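Local structure of 1-acyl-sn-glycerol-3-phosphate acyltransferase (Thermotoga maritima, 5KYM) at residues K43-L46 with K47-K51; F102-K105 with E106-K110; P112-N115 with W116-Y120. The protein catalyses the transfer of an acyl chain to lysophosphatidic acid, making phosphatidic acid as an integral membrane acyltransferase of the HX4D family. All blocks are in the same frame, centred on the assembly; numbering follows the deposited sequence.

Contact 1 (K43-L46 with K47-K51)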
ATOM      1  N   LYS A  43      10.347 -15.424  -4.671  1.00 53.26           N
ATOM      2  CA  LYS A  43       8.932 -15.753  -4.685  1.00 54.06           C
ATOM      3  C   LYS A  43       8.485 -16.007  -3.238  1.00 54.09           C
ATOM      4  O   LYS A  43       7.431 -15.541  -2.826  1.00 56.64           O
ATOM      5  CB  LYS A  43       8.619 -16.975  -5.542  1.00 56.79           C
ATOM      6  CG  LYS A  43       8.122 -16.764  -6.945  1.00 63.81           C
ATOM      7  CD  LYS A  43       8.144 -18.060  -7.790  1.00 72.38           C
ATOM      8  CE  LYS A  43       7.205 -19.192  -7.307  1.00 78.08           C
ATOM      9  NZ  LYS A  43       5.793 -19.039  -7.804  1.00 79.62           N
ATOM     10  N   TYR A  44       9.298 -16.739  -2.482  1.00 51.79           N
ATOM     11  CA  TYR A  44       8.988 -17.110  -1.107  1.00 50.65           C
ATOM     12  C   TYR A  44       8.844 -15.881  -0.258  1.00 52.15           C
ATOM     13  O   TYR A  44       7.833 -15.734   0.395  1.00 55.32           O
ATOM     14  CB  TYR A  44      10.083 -18.027  -0.540  1.00 49.14           C
ATOM     15  CG  TYR A  44      10.084 -18.195   0.938  1.00 46.14           C
ATOM     16  CD1 TYR A  44       9.090 -18.878   1.561  1.00 46.57           C
ATOM     17  CD2 TYR A  44      11.120 -17.702   1.713  1.00 47.35           C
ATOM     18  CE1 TYR A  44       9.098 -19.078   2.929  1.00 47.60           C
ATOM     19  CE2 TYR A  44      11.140 -17.886   3.097  1.00 48.08           C
ATOM     20  CZ  TYR A  44      10.101 -18.558   3.703  1.00 47.36           C
ATOM     21  OH  TYR A  44      10.059 -18.764   5.060  1.00 46.63           O
ATOM     22  N   VAL A  45       9.828 -14.984  -0.285  1.00 52.74           N
ATOM     23  CA  VAL A  45       9.776 -13.802   0.569  1.00 53.02           C
ATOM     24  C   VAL A  45       8.574 -12.951   0.186  1.00 50.16           C
ATOM     25  O   VAL A  45       7.829 -12.471   1.073  1.00 45.80           O
ATOM     26  CB  VAL A  45      11.019 -12.894   0.463  1.00 55.47           C
ATOM     27  CG1 VAL A  45      10.866 -11.663   1.392  1.00 55.93           C
ATOM     28  CG2 VAL A  45      12.271 -13.652   0.822  1.00 56.39           C
ATOM     29  N   LEU A  46       8.410 -12.760  -1.126  1.00 47.35           N
ATOM     30  CA  LEU A  46       7.289 -11.972  -1.617  1.00 46.84           C
ATOM     31  C   LEU A  46       5.941 -12.534  -1.195  1.00 48.18           C
ATOM     32  O   LEU A  46       5.039 -11.787  -0.874  1.00 51.61           O
ATOM     33  CB  LEU A  46       7.348 -11.757  -3.147  1.00 44.66           C
ATOM     34  CG  LEU A  46       8.349 -10.677  -3.593  1.00 44.99           C
ATOM     35  CD1 LEU A  46       8.265 -10.486  -5.066  1.00 44.17           C
ATOM     36  CD2 LEU A  46       8.189  -9.307  -2.897  1.00 44.80           C
ATOM     37  N   LYS A  47       5.810 -13.846  -1.183  1.00 50.71           N
ATOM     38  CA  LYS A  47       4.542 -14.479  -0.887  1.00 51.23           C
ATOM     39  C   LYS A  47       4.274 -14.287   0.574  1.00 49.32           C
ATOM     40  O   LYS A  47       3.160 -13.968   0.935  1.00 52.22           O
ATOM     41  CB  LYS A  47       4.584 -15.958  -1.283  1.00 57.93           C
ATOM     42  CG  LYS A  47       3.266 -16.691  -1.303  1.00 65.32           C
ATOM     43  CD  LYS A  47       2.327 -16.134  -2.380  1.00 73.79           C
ATOM     44  CE  LYS A  47       0.879 -16.203  -1.931  1.00 80.23           C
ATOM     45  NZ  LYS A  47       0.514 -17.609  -1.490  1.00 86.82           N
ATOM     46  N   GLU A  48       5.303 -14.402   1.413  1.00 46.85           N
ATOM     47  CA  GLU A  48       5.160 -14.209   2.873  1.00 45.83           C
ATOM     48  C   GLU A  48       4.687 -12.828   3.296  1.00 44.52           C
ATOM     49  O   GLU A  48       4.010 -12.711   4.314  1.00 44.62           O
ATOM     50  CB  GLU A  48       6.477 -14.527   3.612  1.00 46.31           C
ATOM     51  CG  GLU A  48       6.849 -15.990   3.738  1.00 45.61           C
ATOM     52  CD  GLU A  48       5.709 -16.791   4.295  1.00 45.94           C
ATOM     53  OE1 GLU A  48       5.139 -16.389   5.371  1.00 44.25           O
ATOM     54  OE2 GLU A  48       5.335 -17.774   3.582  1.00 45.88           O
ATOM     55  N   ILE A  49       5.124 -11.821   2.545  1.00 43.48           N
ATOM     56  CA  ILE A  49       4.734 -10.430   2.683  1.00 43.54           C
ATOM     57  C   ILE A  49       3.287 -10.280   2.349  1.00 42.98           C
ATOM     58  O   ILE A  49       2.549  -9.644   3.078  1.00 42.57           O
ATOM     59  CB  ILE A  49       5.568  -9.500   1.722  1.00 44.44           C
ATOM     60  CG1 ILE A  49       7.020  -9.452   2.221  1.00 46.80           C
ATOM     61  CG2 ILE A  49       4.975  -8.074   1.569  1.00 43.25           C
ATOM     62  CD1 ILE A  49       8.004  -8.886   1.212  1.00 48.70           C
ATOM     63  N   GLU A  50       2.891 -10.806   1.203  1.00 44.48           N
ATOM     64  CA  GLU A  50       1.511 -10.791   0.785  1.00 45.21           C
ATOM     65  C   GLU A  50       0.652 -11.455   1.920  1.00 47.06           C
ATOM     66  O   GLU A  50      -0.366 -10.910   2.348  1.00 43.84           O
ATOM     67  CB  GLU A  50       1.406 -11.468  -0.571  1.00 46.85           C
ATOM     68  CG  GLU A  50      -0.016 -11.829  -0.997  1.00 52.20           C
ATOM     69  CD  GLU A  50      -0.110 -12.502  -2.345  1.00 55.42           C
ATOM     70  OE1 GLU A  50       0.771 -13.298  -2.663  1.00 66.02           O
ATOM     71  OE2 GLU A  50      -1.077 -12.263  -3.102  1.00 56.94           O
ATOM     72  N   LYS A  51       1.109 -12.594   2.444  1.00 46.62           N
ATOM     73  CA  LYS A  51       0.370 -13.279   3.491  1.00 45.70           C
ATOM     74  C   LYS A  51       0.259 -12.390   4.708  1.00 45.39           C
ATOM     75  O   LYS A  51      -0.733 -12.387   5.369  1.00 46.83           O
ATOM     76  CB  LYS A  51       1.014 -14.602   3.850  1.00 46.89           C
ATOM     77  CG  LYS A  51       0.993 -15.570   2.670  1.00 49.99           C
ATOM     78  CD  LYS A  51       2.096 -16.644   2.714  1.00 51.19           C
ATOM     79  CE  LYS A  51       1.702 -17.791   3.605  1.00 54.34           C
ATOM     80  NZ  LYS A  51       2.796 -18.332   4.407  1.00 58.55           N
TER

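Contact 2 (F102-K105 with E106-K110)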
ATOM      1  N   PHE A 102       7.502   1.377  -1.695  1.00 44.20           N
ATOM      2  CA  PHE A 102       6.769   2.533  -1.265  1.00 46.81           C
ATOM      3  C   PHE A 102       7.728   3.573  -0.705  1.00 51.36           C
ATOM      4  O   PHE A 102       8.913   3.315  -0.635  1.00 51.98           O
ATOM      5  CB  PHE A 102       5.561   2.200  -0.393  1.00 47.01           C
ATOM      6  CG  PHE A 102       5.843   1.551   0.920  1.00 49.15           C
ATOM      7  CD1 PHE A 102       5.907   0.196   1.035  1.00 53.17           C
ATOM      8  CD2 PHE A 102       5.918   2.313   2.093  1.00 52.15           C
ATOM      9  CE1 PHE A 102       6.200  -0.407   2.303  1.00 56.66           C
ATOM     10  CE2 PHE A 102       6.130   1.737   3.362  1.00 51.33           C
ATOM     11  CZ  PHE A 102       6.277   0.375   3.475  1.00 52.74           C
ATOM     12  N   ILE A 103       7.216   4.759  -0.367  1.00 54.44           N
ATOM     13  CA  ILE A 103       8.002   5.896   0.150  1.00 52.72           C
ATOM     14  C   ILE A 103       7.844   5.969   1.671  1.00 55.39           C
ATOM     15  O   ILE A 103       6.762   6.242   2.151  1.00 56.79           O
ATOM     16  CB  ILE A 103       7.510   7.196  -0.527  1.00 51.47           C
ATOM     17  CG1 ILE A 103       8.273   7.405  -1.830  1.00 51.46           C
ATOM     18  CG2 ILE A 103       7.542   8.414   0.391  1.00 51.49           C
ATOM     19  CD1 ILE A 103       8.085   6.255  -2.818  1.00 51.33           C
ATOM     20  N   ALA A 104       8.906   5.755   2.442  1.00 59.40           N
ATOM     21  CA  ALA A 104       8.764   5.753   3.912  1.00 64.40           C
ATOM     22  C   ALA A 104       9.334   7.020   4.557  1.00 67.22           C
ATOM     23  O   ALA A 104      10.265   7.588   4.053  1.00 64.40           O
ATOM     24  CB  ALA A 104       9.440   4.506   4.502  1.00 66.11           C
ATOM     25  N   LYS A 105       8.779   7.416   5.698  1.00 77.29           N
ATOM     26  CA  LYS A 105       9.332   8.491   6.556  1.00 85.31           C
ATOM     27  C   LYS A 105      10.758   8.094   6.846  1.00 86.07           C
ATOM     28  O   LYS A 105      10.947   6.901   7.108  1.00 82.11           O
ATOM     29  CB  LYS A 105       8.631   8.522   7.936  1.00 91.50           C
ATOM     30  CG  LYS A 105       7.101   8.673   8.010  1.00 96.79           C
ATOM     31  CD  LYS A 105       6.484   7.758   9.092  1.00 98.49           C
ATOM     32  CE  LYS A 105       5.182   8.310   9.679  1.00100.93           C
ATOM     33  NZ  LYS A 105       3.976   7.864   8.920  1.00100.88           N
ATOM     34  N   GLU A 106      11.740   9.024   6.845  1.00 85.89           N
ATOM     35  CA  GLU A 106      13.122   8.643   7.282  1.00 85.71           C
ATOM     36  C   GLU A 106      13.115   7.802   8.583  1.00 78.26           C
ATOM     37  O   GLU A 106      13.838   6.825   8.674  1.00 70.75           O
ATOM     38  CB  GLU A 106      14.085   9.844   7.448  1.00 94.33           C
ATOM     39  CG  GLU A 106      15.498   9.495   8.002  1.00 99.77           C
ATOM     40  CD  GLU A 106      16.207   8.378   7.208  1.00107.04           C
ATOM     41  OE1 GLU A 106      16.297   8.529   5.949  1.00112.73           O
ATOM     42  OE2 GLU A 106      16.654   7.353   7.821  1.00101.76           O
ATOM     43  N   GLU A 107      12.267   8.182   9.547  1.00 78.57           N
ATOM     44  CA  GLU A 107      12.103   7.498  10.849  1.00 79.68           C
ATOM     45  C   GLU A 107      12.226   6.000  10.748  1.00 77.66           C
ATOM     46  O   GLU A 107      12.873   5.367  11.573  1.00 80.19           O
ATOM     47  CB  GLU A 107      10.710   7.730  11.469  1.00 84.81           C
ATOM     48  CG  GLU A 107      10.546   8.971  12.293  1.00 89.49           C
ATOM     49  CD  GLU A 107      10.570  10.224  11.433  1.00 99.35           C
ATOM     50  OE1 GLU A 107      10.630  10.094  10.177  1.00 96.37           O
ATOM     51  OE2 GLU A 107      10.536  11.355  12.004  1.00109.56           O
ATOM     52  N   LEU A 108      11.563   5.437   9.742  1.00 79.68           N
ATOM     53  CA  LEU A 108      11.240   4.005   9.682  1.00 78.18           C
ATOM     54  C   LEU A 108      12.414   3.054   9.571  1.00 77.86           C
ATOM     55  O   LEU A 108      12.297   1.956  10.097  1.00 79.40           O
ATOM     56  CB  LEU A 108      10.233   3.743   8.570  1.00 74.48           C
ATOM     57  CG  LEU A 108       8.774   4.080   8.874  1.00 71.55           C
ATOM     58  CD1 LEU A 108       7.951   4.187   7.609  1.00 70.66           C
ATOM     59  CD2 LEU A 108       8.258   3.006   9.792  1.00 70.44           C
ATOM     60  N   ARG A 109      13.527   3.511   8.967  1.00 73.93           N
ATOM     61  CA  ARG A 109      14.799   2.774   8.954  1.00 73.04           C
ATOM     62  C   ARG A 109      15.201   2.203  10.314  1.00 70.95           C
ATOM     63  O   ARG A 109      15.783   1.136  10.393  1.00 68.90           O
ATOM     64  CB  ARG A 109      15.890   3.687   8.464  1.00 75.53           C
ATOM     65  CG  ARG A 109      16.891   3.031   7.531  1.00 84.91           C
ATOM     66  CD  ARG A 109      17.689   4.139   6.834  1.00 93.41           C
ATOM     67  NE  ARG A 109      18.174   3.797   5.481  1.00 95.04           N
ATOM     68  CZ  ARG A 109      18.214   4.649   4.444  1.00 93.77           C
ATOM     69  NH1 ARG A 109      17.782   5.913   4.566  1.00 91.88           N
ATOM     70  NH2 ARG A 109      18.664   4.237   3.252  1.00 90.63           N
ATOM     71  N   LYS A 110      14.893   2.944  11.369  1.00 74.88           N
ATOM     72  CA  LYS A 110      15.284   2.611  12.742  1.00 75.57           C
ATOM     73  C   LYS A 110      14.380   1.540  13.351  1.00 76.57           C
ATOM     74  O   LYS A 110      14.853   0.774  14.169  1.00 81.60           O
ATOM     75  CB  LYS A 110      15.347   3.899  13.622  1.00 74.65           C
TER

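Contact 3 (P112-N115 with W116-Y120). With DD9 (nonane), chain F.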
ATOM      1  N   PRO A 112      13.024  -1.897  13.845  1.00 68.78           N
ATOM      2  CA  PRO A 112      13.421  -3.218  13.400  1.00 70.78           C
ATOM      3  C   PRO A 112      12.254  -4.048  12.821  1.00 70.15           C
ATOM      4  O   PRO A 112      11.095  -3.792  13.149  1.00 67.90           O
ATOM      5  CB  PRO A 112      13.971  -3.847  14.665  1.00 70.34           C
ATOM      6  CG  PRO A 112      13.107  -3.282  15.702  1.00 68.10           C
ATOM      7  CD  PRO A 112      12.920  -1.856  15.293  1.00 68.90           C
ATOM      8  N   GLY A 113      12.592  -5.013  11.959  1.00 67.11           N
ATOM      9  CA  GLY A 113      11.616  -5.799  11.227  1.00 62.18           C
ATOM     10  C   GLY A 113      11.135  -4.984  10.046  1.00 59.64           C
ATOM     11  O   GLY A 113      11.466  -5.318   8.919  1.00 63.43           O
ATOM     12  N   VAL A 114      10.395  -3.902  10.306  1.00 55.34           N
ATOM     13  CA  VAL A 114       9.841  -3.047   9.251  1.00 55.04           C
ATOM     14  C   VAL A 114      10.915  -2.574   8.251  1.00 55.91           C
ATOM     15  O   VAL A 114      10.723  -2.624   7.047  1.00 55.89           O
ATOM     16  CB  VAL A 114       9.078  -1.789   9.819  1.00 52.03           C
ATOM     17  CG1 VAL A 114       8.593  -0.864   8.705  1.00 49.25           C
ATOM     18  CG2 VAL A 114       7.888  -2.194  10.654  1.00 50.61           C
ATOM     19  N   ASN A 115      12.040  -2.107   8.751  1.00 57.89           N
ATOM     20  CA  ASN A 115      13.108  -1.626   7.868  1.00 62.39           C
ATOM     21  C   ASN A 115      13.615  -2.712   6.915  1.00 59.78           C
ATOM     22  O   ASN A 115      13.866  -2.435   5.726  1.00 64.06           O
ATOM     23  CB  ASN A 115      14.279  -1.042   8.657  1.00 67.00           C
ATOM     24  CG  ASN A 115      14.765  -1.979   9.731  1.00 76.27           C
ATOM     25  OD1 ASN A 115      13.967  -2.743  10.300  1.00 81.59           O
ATOM     26  ND2 ASN A 115      16.061  -1.962  10.006  1.00 88.42           N
ATOM     27  N   TRP A 116      13.758  -3.932   7.416  1.00 55.98           N
ATOM     28  CA  TRP A 116      14.218  -5.042   6.574  1.00 54.80           C
ATOM     29  C   TRP A 116      13.211  -5.249   5.487  1.00 51.91           C
ATOM     30  O   TRP A 116      13.557  -5.478   4.348  1.00 54.95           O
ATOM     31  CB  TRP A 116      14.346  -6.396   7.284  1.00 55.70           C
ATOM     32  CG  TRP A 116      14.996  -6.416   8.571  1.00 56.17           C
ATOM     33  CD1 TRP A 116      16.019  -5.655   8.964  1.00 56.59           C
ATOM     34  CD2 TRP A 116      14.676  -7.284   9.657  1.00 58.46           C
ATOM     35  NE1 TRP A 116      16.367  -5.970  10.241  1.00 59.16           N
ATOM     36  CE2 TRP A 116      15.570  -6.981  10.696  1.00 58.98           C
ATOM     37  CE3 TRP A 116      13.714  -8.297   9.854  1.00 60.23           C
ATOM     38  CZ2 TRP A 116      15.549  -7.650  11.946  1.00 59.34           C
ATOM     39  CZ3 TRP A 116      13.683  -8.978  11.105  1.00 61.53           C
ATOM     40  CH2 TRP A 116      14.610  -8.641  12.132  1.00 60.12           C
ATOM     41  N   TYR A 117      11.941  -5.219   5.825  1.00 49.46           N
ATOM     42  CA  TYR A 117      10.964  -5.460   4.793  1.00 47.31           C
ATOM     43  C   TYR A 117      10.758  -4.271   3.844  1.00 45.69           C
ATOM     44  O   TYR A 117      10.591  -4.486   2.631  1.00 45.47           O
ATOM     45  CB  TYR A 117       9.718  -6.092   5.397  1.00 45.67           C
ATOM     46  CG  TYR A 117       9.943  -7.575   5.616  1.00 42.89           C
ATOM     47  CD1 TYR A 117       9.812  -8.473   4.567  1.00 42.64           C
ATOM     48  CD2 TYR A 117      10.326  -8.048   6.817  1.00 41.41           C
ATOM     49  CE1 TYR A 117      10.027  -9.810   4.730  1.00 42.15           C
ATOM     50  CE2 TYR A 117      10.514  -9.381   7.022  1.00 42.38           C
ATOM     51  CZ  TYR A 117      10.391 -10.256   5.977  1.00 43.92           C
ATOM     52  OH  TYR A 117      10.581 -11.611   6.211  1.00 48.33           O
ATOM     53  N   ILE A 118      10.873  -3.040   4.340  1.00 46.19           N
ATOM     54  CA  ILE A 118      10.845  -1.872   3.443  1.00 50.28           C
ATOM     55  C   ILE A 118      11.965  -1.928   2.437  1.00 52.38           C
ATOM     56  O   ILE A 118      11.757  -1.637   1.278  1.00 50.53           O
ATOM     57  CB  ILE A 118      10.962  -0.525   4.189  1.00 52.63           C
ATOM     58  CG1 ILE A 118       9.732  -0.306   5.080  1.00 52.43           C
ATOM     59  CG2 ILE A 118      11.114   0.613   3.185  1.00 54.15           C
ATOM     60  CD1 ILE A 118       9.686   0.974   5.879  1.00 52.47           C
ATOM     61  N   ARG A 119      13.163  -2.256   2.914  1.00 57.99           N
ATOM     62  CA  ARG A 119      14.312  -2.462   2.055  1.00 58.58           C
ATOM     63  C   ARG A 119      14.082  -3.604   1.093  1.00 55.07           C
ATOM     64  O   ARG A 119      14.326  -3.425  -0.080  1.00 56.02           O
ATOM     65  CB  ARG A 119      15.562  -2.723   2.867  1.00 65.26           C
ATOM     66  CG  ARG A 119      16.203  -1.464   3.425  1.00 77.88           C
ATOM     67  CD  ARG A 119      17.725  -1.651   3.733  1.00 89.19           C
ATOM     68  NE  ARG A 119      17.902  -2.352   5.013  1.00 94.74           N
ATOM     69  CZ  ARG A 119      17.654  -1.821   6.220  1.00103.02           C
ATOM     70  NH1 ARG A 119      17.252  -0.536   6.364  1.00110.57           N
ATOM     71  NH2 ARG A 119      17.803  -2.580   7.303  1.00102.17           N
ATOM     72  N   TYR A 120      13.578  -4.755   1.548  1.00 51.12           N
ATOM     73  CA  TYR A 120      13.382  -5.884   0.637  1.00 49.44           C
ATOM     74  C   TYR A 120      12.455  -5.504  -0.511  1.00 51.02           C
ATOM     75  O   TYR A 120      12.722  -5.865  -1.656  1.00 54.22           O
ATOM     76  CB  TYR A 120      12.836  -7.124   1.329  1.00 47.55           C
ATOM     77  CG  TYR A 120      13.011  -8.398   0.507  1.00 46.45           C
ATOM     78  CD1 TYR A 120      12.135  -8.716  -0.479  1.00 47.41           C
ATOM     79  CD2 TYR A 120      14.054  -9.293   0.775  1.00 46.80           C
ATOM     80  CE1 TYR A 120      12.282  -9.873  -1.244  1.00 50.68           C
ATOM     81  CE2 TYR A 120      14.208 -10.451   0.046  1.00 47.51           C
ATOM     82  CZ  TYR A 120      13.325 -10.744  -0.981  1.00 49.82           C
ATOM     83  OH  TYR A 120      13.430 -11.881  -1.786  1.00 51.60           O
TER
HETATM   84  C1  DD9 F 304       6.743 -12.685   7.221  1.00 52.25           C
HETATM   85  C2  DD9 F 304       7.311 -11.348   6.775  1.00 50.51           C
HETATM   86  C3  DD9 F 304       6.282 -10.269   7.039  1.00 50.75           C
HETATM   87  C4  DD9 F 304       6.859  -8.912   6.669  1.00 54.50           C
HETATM   88  C5  DD9 F 304       5.738  -7.873   6.573  1.00 56.72           C
HETATM   89  C6  DD9 F 304       6.323  -6.588   6.002  1.00 57.95           C
HETATM   90  C7  DD9 F 304       5.510  -5.315   6.240  1.00 54.60           C
HETATM   91  C8  DD9 F 304       6.218  -4.171   5.482  1.00 54.42           C
HETATM   92  C9  DD9 F 304       5.858  -2.794   6.055  1.00 56.53           C

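Contact 1 (K43-L46 with K47-K51)
Y44 and E48 meet one helical turn apart, the CG methylene of E48 standing over one face of the tyrosine ring in a CH-pi contact, 4.3 Å from the ring centroid. With the ring thrown away from its own backbone N (chi1 165°), CE1 comes closest to this methylene. The tight flank continues through V45, whose CG1 lies 4.0 Å from I49 CD1; the same CD1 also meets L46 CD2. Helix 38-59 carries all of these residues, in ordinary alpha-helical i to i+3 and i to i+4 spacing: E48 N donates to Y44 O and I49 N to V45 O. It packs against helix 2-34, and these two long helices, together with Y117, enclose a bound nonane whose pocket includes E48. The carboxylate is gripped twice, OE2 taking K51 NZ at 2.7 Å on its syn lone pair and OE1 bonding to Y24 OH of helix 2-34. An alanine at E48 is likely to leave the ammonium of K51 and the hydroxyl of Y24 without these acceptors and to uncover one face of the Y44 ring. The other flank is looser, with K43 and K47 exposed and the ammonium of K47 leading away from the preceding turn.

Contact 2 (F102-K105 with E106-K110)
From K105 the backbone leaves an extended run and curls into a turn, closed by a hydrogen bond from L108 N to K105 O of 3.1 Å; the N-H points almost straight at the oxygen (165°), but the donor stands above the carbonyl plane. L108 CD1 reaches A104 CB at 3.5 Å, and the same branch passes K105 CD at 4.1 Å. The CG of L108 lies beside its own backbone N (chi1 -79°), which turns the isobutyl group back to the strand. A104 belongs to strand 103-104, which pairs in parallel with strand 124-125 through backbone bonds between A104 and both V124 and L126. The turn is thus the start of the crossover to helix 114-120 in a beta-alpha-beta unit, and I118 of that helix and F125 of the neighbouring strand both touch A104 and L108. The outer side of the turn is polar and exposed. E107 bends so that OE1 comes 3.4 Å from K105 CB, touching the base of the lysine and not its ammonium. R109 NH1 forms a salt bridge with E106 OE1 at 3.3 Å, the carboxylate carbon lying in plane at the guanidinium edge; the hydrogen bond within it is weak.

Contact 3 (P112-N115 with W116-Y120)
The first turn of helix 114-120, the helical part of the beta-alpha-beta unit between strands 103-104 and 124-125, begins here with G113 at its N-cap and reaches a nonane-binding pocket at Y117. G113 has a positive phi of 80°, a backbone shape that favours glycine. Its carbonyl O accepts Y117 N at 3.1 Å, nearly along the C=O axis. V114 O takes I118 N in the same manner, at 2.7 Å. The indole of W116 folds back over the cap: G113 CA lies 3.7 Å from the centroid of the six-membered ring, over its face, a CH-pi contact. CG of W116 sits beside its own backbone N (chi1 -46°), which brings the ring back over the glycine. On another side V114 CG1 meets I118 CD1 at 3.5 Å, the two side chains crossing at an angle; L108 also touches V114. The R119 side chain bends at chi3 and lays one face of its guanidinium over the N115 backbone O, the acceptor for R119 N. Y117 points between helices 2-34 and 38-59, where its hydroxyl is hydrogen-bonded to G25 O, while V45 and I49 pack against the ring. The alkyl chain runs across one face of this phenol, with nonane C4 over the middle of the ring and nonane C2 3.3 Å from Y117 OH.

Contact 1 comes first along the chain, on helix 38-59; contacts 2 and 3 follow within one beta-alpha-beta unit, on the turn after strand 103-104 and on helix 114-120. The centres of contacts 2 and 3 are about 9 Å apart, and they touch where I118 packs on F102. Contact 3 also touches contact 1, about 13 Å away between centres, as helix 114-120 lies against helix 38-59, with Y120 on V45. Contacts 1 and 2, with centres about 21 Å apart, do not touch. Helix 114-120, part of the acyltransferase region, therefore packs that region against the N-terminal helix pair, consistent with that two-helix motif positioning the active site at the membrane.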